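Local coordinates for SAM-dependent O-methyltransferase (Leptospira interrogans, PDB 2HNK), which probably transfers methyl groups from S-adenosylmethionine to hydroxyl oxygens of acceptor molecules, and binds the product S-adenosyl-L-homocysteine, at residues T56-F70 and F78-D92. Sequence-based numbering, arbitrary orientation.
Sequences TKISGAKRIIEIGTF and FASALPEDGKILCCD. With SAH (S-adenosyl-L-homocysteine), chain O; SO4 (sulfate ion), chain D.
Ile-64 pairs with Ile-88, and Glu-66 with Cys-90, along two parallel strands, 63-67 and 87-92, joined through helix 73-81: a worked example of the first beta-alpha-beta unit in a Rossmann-like methyltransferase, with the cofactor product at the carboxyl ends of the strands. Six backbone hydrogen bonds, from Lys-87 N to Lys-62 O at one end to Gly-68 N to Cys-91 O at the other, zip the pair together.

Mostly apolar contacts join strand 63-67, and the end of helix 46-59, to the crossover helix and the turn after it. Ile-64 CD1 lies 3.6 Å from Leu-82 CD2 and 3.8 Å from Phe-78 CD2, while Ile-64 CG2 sits more loosely over one face of that ring. The ring edge meets Thr-56 OG1, which is bonded to Leu-52 O, and Glu-66 OE2, bonded to Ser-74 OG. On the other side of the sheet, Ile-65 and Leu-89 run alongside each other against helix 121-130.

Polar side chains gather at the amino ends of the strands. With its chain stretched out past CG, Lys-62 brings NZ to 2.8 Å from Asp-85 OD2, a salt bridge on the syn lone pair of that oxygen, and a water bridges NZ to OD1. Arg-63 bends at chi2 (-59°), and its NH1 donates to Asp-85 O; Lys-87 CD covers one guanidinium face, and Phe-141 O accepts from NE. Lys-62 O accepts from Lys-87 N and Arg-63 NH1, which arrive from opposite faces of its plane.

At the S-adenosyl-L-homocysteine end, Thr-69 OG1 donates to the anti lone pair of Glu-66 OE1. The ligand's amino N donates to Gly-68 O and its ribose O2' to Asp-92 OD1. Asp-92 OD2, also bonded to O3', accepts Thr-69 N on its anti lone pair at 2.7 Å and Phe-70 N from above the carboxylate plane at 2.8 Å.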
loop_
_atom_site.group_PDB
_atom_site.type_symbol
_atom_site.label_atom_id
_atom_site.label_comp_id
_atom_site.label_asym_id
_atom_site.label_seq_id
_atom_site.Cartn_x
_atom_site.Cartn_y
_atom_site.Cartn_z
ATOM N N THR C 56 4.001 5.691 -4.064
ATOM C CA THR C 56 4.221 7.019 -4.653
ATOM C C THR C 56 3.551 7.111 -6.026
ATOM O O THR C 56 2.860 8.078 -6.318
ATOM C CB THR C 56 5.724 7.346 -4.747
ATOM O OG1 THR C 56 6.274 7.354 -3.426
ATOM C CG2 THR C 56 5.966 8.708 -5.406
ATOM N N LYS C 57 3.741 6.076 -6.837
ATOM C CA LYS C 57 3.144 5.989 -8.167
ATOM C C LYS C 57 1.616 5.881 -8.141
ATOM O O LYS C 57 0.933 6.587 -8.874
ATOM C CB LYS C 57 3.754 4.814 -8.940
ATOM C CG LYS C 57 5.252 4.881 -9.047
ATOM C CD LYS C 57 5.787 3.882 -10.050
ATOM C CE LYS C 57 7.244 4.176 -10.360
ATOM N NZ LYS C 57 7.763 3.291 -11.437
ATOM N N ILE C 58 1.093 5.006 -7.288
ATOM C CA ILE C 58 -0.346 4.796 -7.145
ATOM C C ILE C 58 -1.029 6.099 -6.724
ATOM O O ILE C 58 -2.060 6.472 -7.283
ATOM C CB ILE C 58 -0.652 3.645 -6.115
ATOM C CG1 ILE C 58 -0.224 2.285 -6.673
ATOM C CG2 ILE C 58 -2.117 3.617 -5.713
ATOM C CD1 ILE C 58 -0.190 1.162 -5.612
ATOM N N SER C 59 -0.436 6.791 -5.754
ATOM C CA SER C 59 -0.998 8.025 -5.214
ATOM C C SER C 59 -0.971 9.221 -6.176
ATOM O O SER C 59 -1.699 10.197 -5.974
ATOM C CB SER C 59 -0.277 8.400 -3.918
ATOM O OG SER C 59 1.045 8.828 -4.174
ATOM N N GLY C 60 -0.130 9.155 -7.202
ATOM C CA GLY C 60 0.049 10.273 -8.139
ATOM C C GLY C 60 0.794 11.462 -7.546
ATOM O O GLY C 60 0.817 12.537 -8.142
ATOM N N ALA C 61 1.407 11.268 -6.376
ATOM C CA ALA C 61 2.158 12.324 -5.676
ATOM C C ALA C 61 3.188 13.044 -6.555
ATOM O O ALA C 61 3.918 12.411 -7.331
ATOM C CB ALA C 61 2.842 11.759 -4.419
ATOM N N LYS C 62 3.236 14.368 -6.420
ATOM C CA LYS C 62 4.248 15.186 -7.099
ATOM C C LYS C 62 5.067 16.016 -6.118
ATOM O O LYS C 62 6.147 16.498 -6.464
ATOM C CB LYS C 62 3.619 16.092 -8.164
ATOM C CG LYS C 62 2.954 15.321 -9.289
ATOM C CD LYS C 62 2.771 16.153 -10.546
ATOM C CE LYS C 62 2.308 15.249 -11.687
ATOM N NZ LYS C 62 2.336 15.932 -13.009
ATOM N N ARG C 63 4.549 16.196 -4.905
ATOM C CA ARG C 63 5.285 16.903 -3.861
ATOM C C ARG C 63 5.340 16.076 -2.594
ATOM O O ARG C 63 4.320 15.871 -1.934
ATOM C CB ARG C 63 4.667 18.281 -3.574
ATOM C CG ARG C 63 4.757 19.286 -4.733
ATOM C CD ARG C 63 6.211 19.549 -5.156
ATOM N NE ARG C 63 6.292 20.522 -6.245
ATOM C CZ ARG C 63 6.356 20.212 -7.537
ATOM N NH1 ARG C 63 6.375 18.944 -7.938
ATOM N NH2 ARG C 63 6.419 21.185 -8.440
ATOM N N ILE C 64 6.541 15.611 -2.261
ATOM C CA ILE C 64 6.758 14.747 -1.100
ATOM C C ILE C 64 7.634 15.443 -0.052
ATOM O O ILE C 64 8.564 16.165 -0.402
ATOM C CB ILE C 64 7.420 13.399 -1.521
ATOM C CG1 ILE C 64 6.515 12.637 -2.504
ATOM C CG2 ILE C 64 7.764 12.546 -0.289
ATOM C CD1 ILE C 64 7.115 11.357 -3.037
ATOM N N ILE C 65 7.336 15.227 1.225
ATOM C CA ILE C 65 8.270 15.601 2.290
ATOM C C ILE C 65 8.653 14.381 3.114
ATOM O O ILE C 65 7.790 13.695 3.654
ATOM C CB ILE C 65 7.734 16.715 3.220
ATOM C CG1 ILE C 65 7.468 18.002 2.434
ATOM C CG2 ILE C 65 8.721 16.986 4.373
ATOM C CD1 ILE C 65 6.812 19.100 3.264
ATOM N N GLU C 66 9.956 14.126 3.196
ATOM C CA GLU C 66 10.494 13.086 4.050
ATOM C C GLU C 66 11.055 13.712 5.324
ATOM O O GLU C 66 11.938 14.566 5.263
ATOM C CB GLU C 66 11.572 12.286 3.306
ATOM C CG GLU C 66 12.340 11.307 4.186
ATOM C CD GLU C 66 13.259 10.417 3.387
ATOM O OE1 GLU C 66 14.476 10.719 3.293
ATOM O OE2 GLU C 66 12.757 9.430 2.826
ATOM N N ILE C 67 10.526 13.277 6.468
ATOM C CA ILE C 67 10.993 13.722 7.776
ATOM C C ILE C 67 11.900 12.633 8.346
ATOM O O ILE C 67 11.419 11.632 8.911
ATOM C CB ILE C 67 9.819 13.998 8.763
ATOM C CG1 ILE C 67 8.763 14.938 8.150
ATOM C CG2 ILE C 67 10.340 14.590 10.069
ATOM C CD1 ILE C 67 7.395 14.783 8.767
ATOM N N GLY C 68 13.206 12.828 8.195
ATOM C CA GLY C 68 14.185 11.830 8.609
ATOM C C GLY C 68 14.729 11.080 7.416
ATOM O O GLY C 68 14.075 10.175 6.872
ATOM N N THR C 69 15.945 11.445 7.029
ATOM C CA THR C 69 16.548 10.990 5.781
ATOM C C THR C 69 17.712 10.021 5.949
ATOM O O THR C 69 17.857 9.096 5.145
ATOM C CB THR C 69 16.953 12.208 4.918
ATOM O OG1 THR C 69 15.754 12.856 4.497
ATOM C CG2 THR C 69 17.761 11.804 3.685
ATOM N N PHE C 70 18.544 10.245 6.971
ATOM C CA PHE C 70 19.688 9.365 7.263
ATOM C C PHE C 70 20.570 9.247 6.016
ATOM O O PHE C 70 20.814 10.263 5.350
ATOM C CB PHE C 70 19.185 8.009 7.791
ATOM C CG PHE C 70 20.256 7.123 8.386
ATOM C CD1 PHE C 70 21.298 7.656 9.149
ATOM C CD2 PHE C 70 20.197 5.746 8.210
ATOM C CE1 PHE C 70 22.277 6.827 9.704
ATOM C CE2 PHE C 70 21.171 4.913 8.760
ATOM C CZ PHE C 70 22.212 5.452 9.506
ATOM N N PHE C 78 11.669 7.220 -3.235
ATOM C CA PHE C 78 10.717 8.273 -3.563
ATOM C C PHE C 78 11.136 9.046 -4.809
ATOM O O PHE C 78 10.314 9.262 -5.694
ATOM C CB PHE C 78 10.551 9.256 -2.401
ATOM C CG PHE C 78 9.805 8.692 -1.223
ATOM C CD1 PHE C 78 10.405 8.642 0.033
ATOM C CD2 PHE C 78 8.503 8.219 -1.365
ATOM C CE1 PHE C 78 9.721 8.124 1.138
ATOM C CE2 PHE C 78 7.813 7.692 -0.271
ATOM C CZ PHE C 78 8.428 7.652 0.989
ATOM N N ALA C 79 12.410 9.445 -4.874
ATOM C CA ALA C 79 12.913 10.284 -5.965
ATOM C C ALA C 79 12.828 9.598 -7.320
ATOM O O ALA C 79 12.442 10.236 -8.301
ATOM C CB ALA C 79 14.343 10.784 -5.686
ATOM N N SER C 80 13.169 8.308 -7.375
ATOM C CA SER C 80 13.042 7.554 -8.622
ATOM C C SER C 80 11.606 7.179 -8.987
ATOM O O SER C 80 11.317 6.956 -10.159
ATOM C CB SER C 80 13.948 6.320 -8.655
ATOM O OG SER C 80 14.082 5.734 -7.386
ATOM N N ALA C 81 10.714 7.115 -7.997
ATOM C CA ALA C 81 9.300 6.809 -8.253
ATOM C C ALA C 81 8.523 8.013 -8.772
ATOM O O ALA C 81 7.587 7.843 -9.548
ATOM C CB ALA C 81 8.624 6.253 -7.011
ATOM N N LEU C 82 8.895 9.214 -8.318
ATOM C CA LEU C 82 8.258 10.457 -8.758
ATOM C C LEU C 82 8.295 10.618 -10.275
ATOM O O LEU C 82 9.219 10.127 -10.926
ATOM C CB LEU C 82 8.917 11.676 -8.095
ATOM C CG LEU C 82 8.574 11.965 -6.625
ATOM C CD1 LEU C 82 9.629 12.864 -6.007
ATOM C CD2 LEU C 82 7.192 12.572 -6.463
ATOM N N PRO C 83 7.287 11.306 -10.850
ATOM C CA PRO C 83 7.350 11.598 -12.292
ATOM C C PRO C 83 8.445 12.636 -12.543
ATOM O O PRO C 83 8.948 13.222 -11.584
ATOM C CB PRO C 83 5.961 12.173 -12.593
ATOM C CG PRO C 83 5.496 12.739 -11.296
ATOM C CD PRO C 83 6.064 11.855 -10.228
ATOM N N GLU C 84 8.813 12.879 -13.800
ATOM C CA GLU C 84 9.952 13.767 -14.066
ATOM C C GLU C 84 9.742 15.197 -13.558
ATOM O O GLU C 84 10.708 15.933 -13.345
ATOM C CB GLU C 84 10.395 13.730 -15.540
ATOM C CG GLU C 84 9.421 14.311 -16.564
ATOM C CD GLU C 84 10.044 14.428 -17.964
ATOM O OE1 GLU C 84 11.260 14.130 -18.118
ATOM O OE2 GLU C 84 9.317 14.827 -18.911
ATOM N N ASP C 85 8.484 15.566 -13.334
ATOM C CA ASP C 85 8.146 16.857 -12.724
ATOM C C ASP C 85 7.785 16.747 -11.227
ATOM O O ASP C 85 7.236 17.679 -10.645
ATOM C CB ASP C 85 7.008 17.533 -13.504
ATOM C CG ASP C 85 5.711 16.728 -13.484
ATOM O OD1 ASP C 85 5.758 15.501 -13.257
ATOM O OD2 ASP C 85 4.634 17.332 -13.707
ATOM N N GLY C 86 8.098 15.605 -10.619
ATOM C CA GLY C 86 7.817 15.373 -9.210
ATOM C C GLY C 86 9.031 15.726 -8.378
ATOM O O GLY C 86 10.177 15.538 -8.823
ATOM N N LYS C 87 8.789 16.234 -7.169
ATOM C CA LYS C 87 9.871 16.687 -6.294
ATOM C C LYS C 87 9.705 16.247 -4.833
ATOM O O LYS C 87 8.586 16.110 -4.351
ATOM C CB LYS C 87 9.999 18.207 -6.381
ATOM C CG LYS C 87 10.375 18.702 -7.774
ATOM C CD LYS C 87 10.007 20.166 -7.952
ATOM C CE LYS C 87 10.236 20.596 -9.391
ATOM N NZ LYS C 87 10.249 22.084 -9.503
ATOM N N ILE C 88 10.830 16.039 -4.144
ATOM C CA ILE C 88 10.832 15.660 -2.717
ATOM C C ILE C 88 11.712 16.589 -1.866
ATOM O O ILE C 88 12.853 16.874 -2.228
ATOM C CB ILE C 88 11.235 14.152 -2.505
ATOM C CG1 ILE C 88 11.345 13.805 -1.010
ATOM C CG2 ILE C 88 12.515 13.798 -3.253
ATOM C CD1 ILE C 88 11.554 12.321 -0.710
ATOM N N LEU C 89 11.166 17.071 -0.752
ATOM C CA LEU C 89 11.961 17.736 0.277
ATOM C C LEU C 89 12.330 16.766 1.402
ATOM O O LEU C 89 11.461 16.107 1.976
ATOM C CB LEU C 89 11.220 18.954 0.853
ATOM C CG LEU C 89 11.807 19.636 2.100
ATOM C CD1 LEU C 89 13.155 20.270 1.823
ATOM C CD2 LEU C 89 10.856 20.685 2.656
ATOM N N CYS C 90 13.626 16.702 1.705
ATOM C CA CYS C 90 14.162 15.873 2.775
ATOM C C CYS C 90 14.596 16.715 3.966
ATOM O O CYS C 90 15.328 17.690 3.809
ATOM C CB CYS C 90 15.364 15.086 2.266
ATOM S SG CYS C 90 14.951 13.872 1.033
ATOM N N CYS C 91 14.139 16.326 5.152
ATOM C CA CYS C 91 14.453 17.028 6.394
ATOM C C CYS C 91 15.254 16.105 7.285
ATOM O O CYS C 91 14.808 14.993 7.599
ATOM C CB CYS C 91 13.179 17.415 7.148
ATOM S SG CYS C 91 11.959 18.307 6.190
ATOM N N ASP C 92 16.431 16.568 7.693
ATOM C CA ASP C 92 17.302 15.802 8.569
ATOM C C ASP C 92 18.166 16.770 9.359
ATOM O O ASP C 92 18.453 17.881 8.897
ATOM C CB ASP C 92 18.178 14.847 7.751
ATOM C CG ASP C 92 18.625 13.623 8.548
ATOM O OD1 ASP C 92 19.597 13.723 9.326
ATOM O OD2 ASP C 92 18.015 12.548 8.385
HETATM N N SAH O . 14.559 7.313 6.003
HETATM C CA SAH O . 15.909 6.787 6.377
HETATM C CB SAH O . 15.927 6.393 7.854
HETATM C CG SAH O . 15.716 7.564 8.818
HETATM S SD SAH O . 16.649 7.286 10.339
HETATM C C SAH O . 16.395 5.633 5.485
HETATM O O SAH O . 17.538 5.179 5.598
HETATM O OXT SAH O . 15.668 5.128 4.631
HETATM C "C5'" SAH O . 16.145 8.845 11.114
HETATM C "C4'" SAH O . 16.919 10.081 10.664
HETATM O "O4'" SAH O . 16.252 11.228 11.149
HETATM C "C3'" SAH O . 18.336 10.129 11.210
HETATM O "O3'" SAH O . 19.224 10.325 10.134
HETATM C "C2'" SAH O . 18.395 11.332 12.130
HETATM O "O2'" SAH O . 19.591 12.056 11.930
HETATM C "C1'" SAH O . 17.178 12.145 11.700
HETATM N N9 SAH O . 16.572 12.941 12.790
HETATM C C8 SAH O . 16.571 12.692 14.145
HETATM N N7 SAH O . 15.907 13.695 14.772
HETATM C C5 SAH O . 15.480 14.581 13.840
HETATM C C6 SAH O . 14.762 15.775 13.914
HETATM N N6 SAH O . 14.353 16.254 15.082
HETATM N N1 SAH O . 14.478 16.476 12.756
HETATM C C2 SAH O . 14.893 15.998 11.527
HETATM N N3 SAH O . 15.604 14.814 11.456
HETATM C C4 SAH O . 15.895 14.119 12.591
HETATM S S SO4 D . 5.698 5.054 -14.691
HETATM O O1 SO4 D . 4.308 4.627 -14.695
HETATM O O2 SO4 D . 6.471 4.275 -13.732
HETATM O O3 SO4 D . 6.285 4.854 -15.999
HETATM O O4 SO4 D . 5.735 6.463 -14.332
HETATM O O HOH W 1 3.703 14.138 -14.506
HETATM O O HOH W 2 6.625 20.482 -11.377
#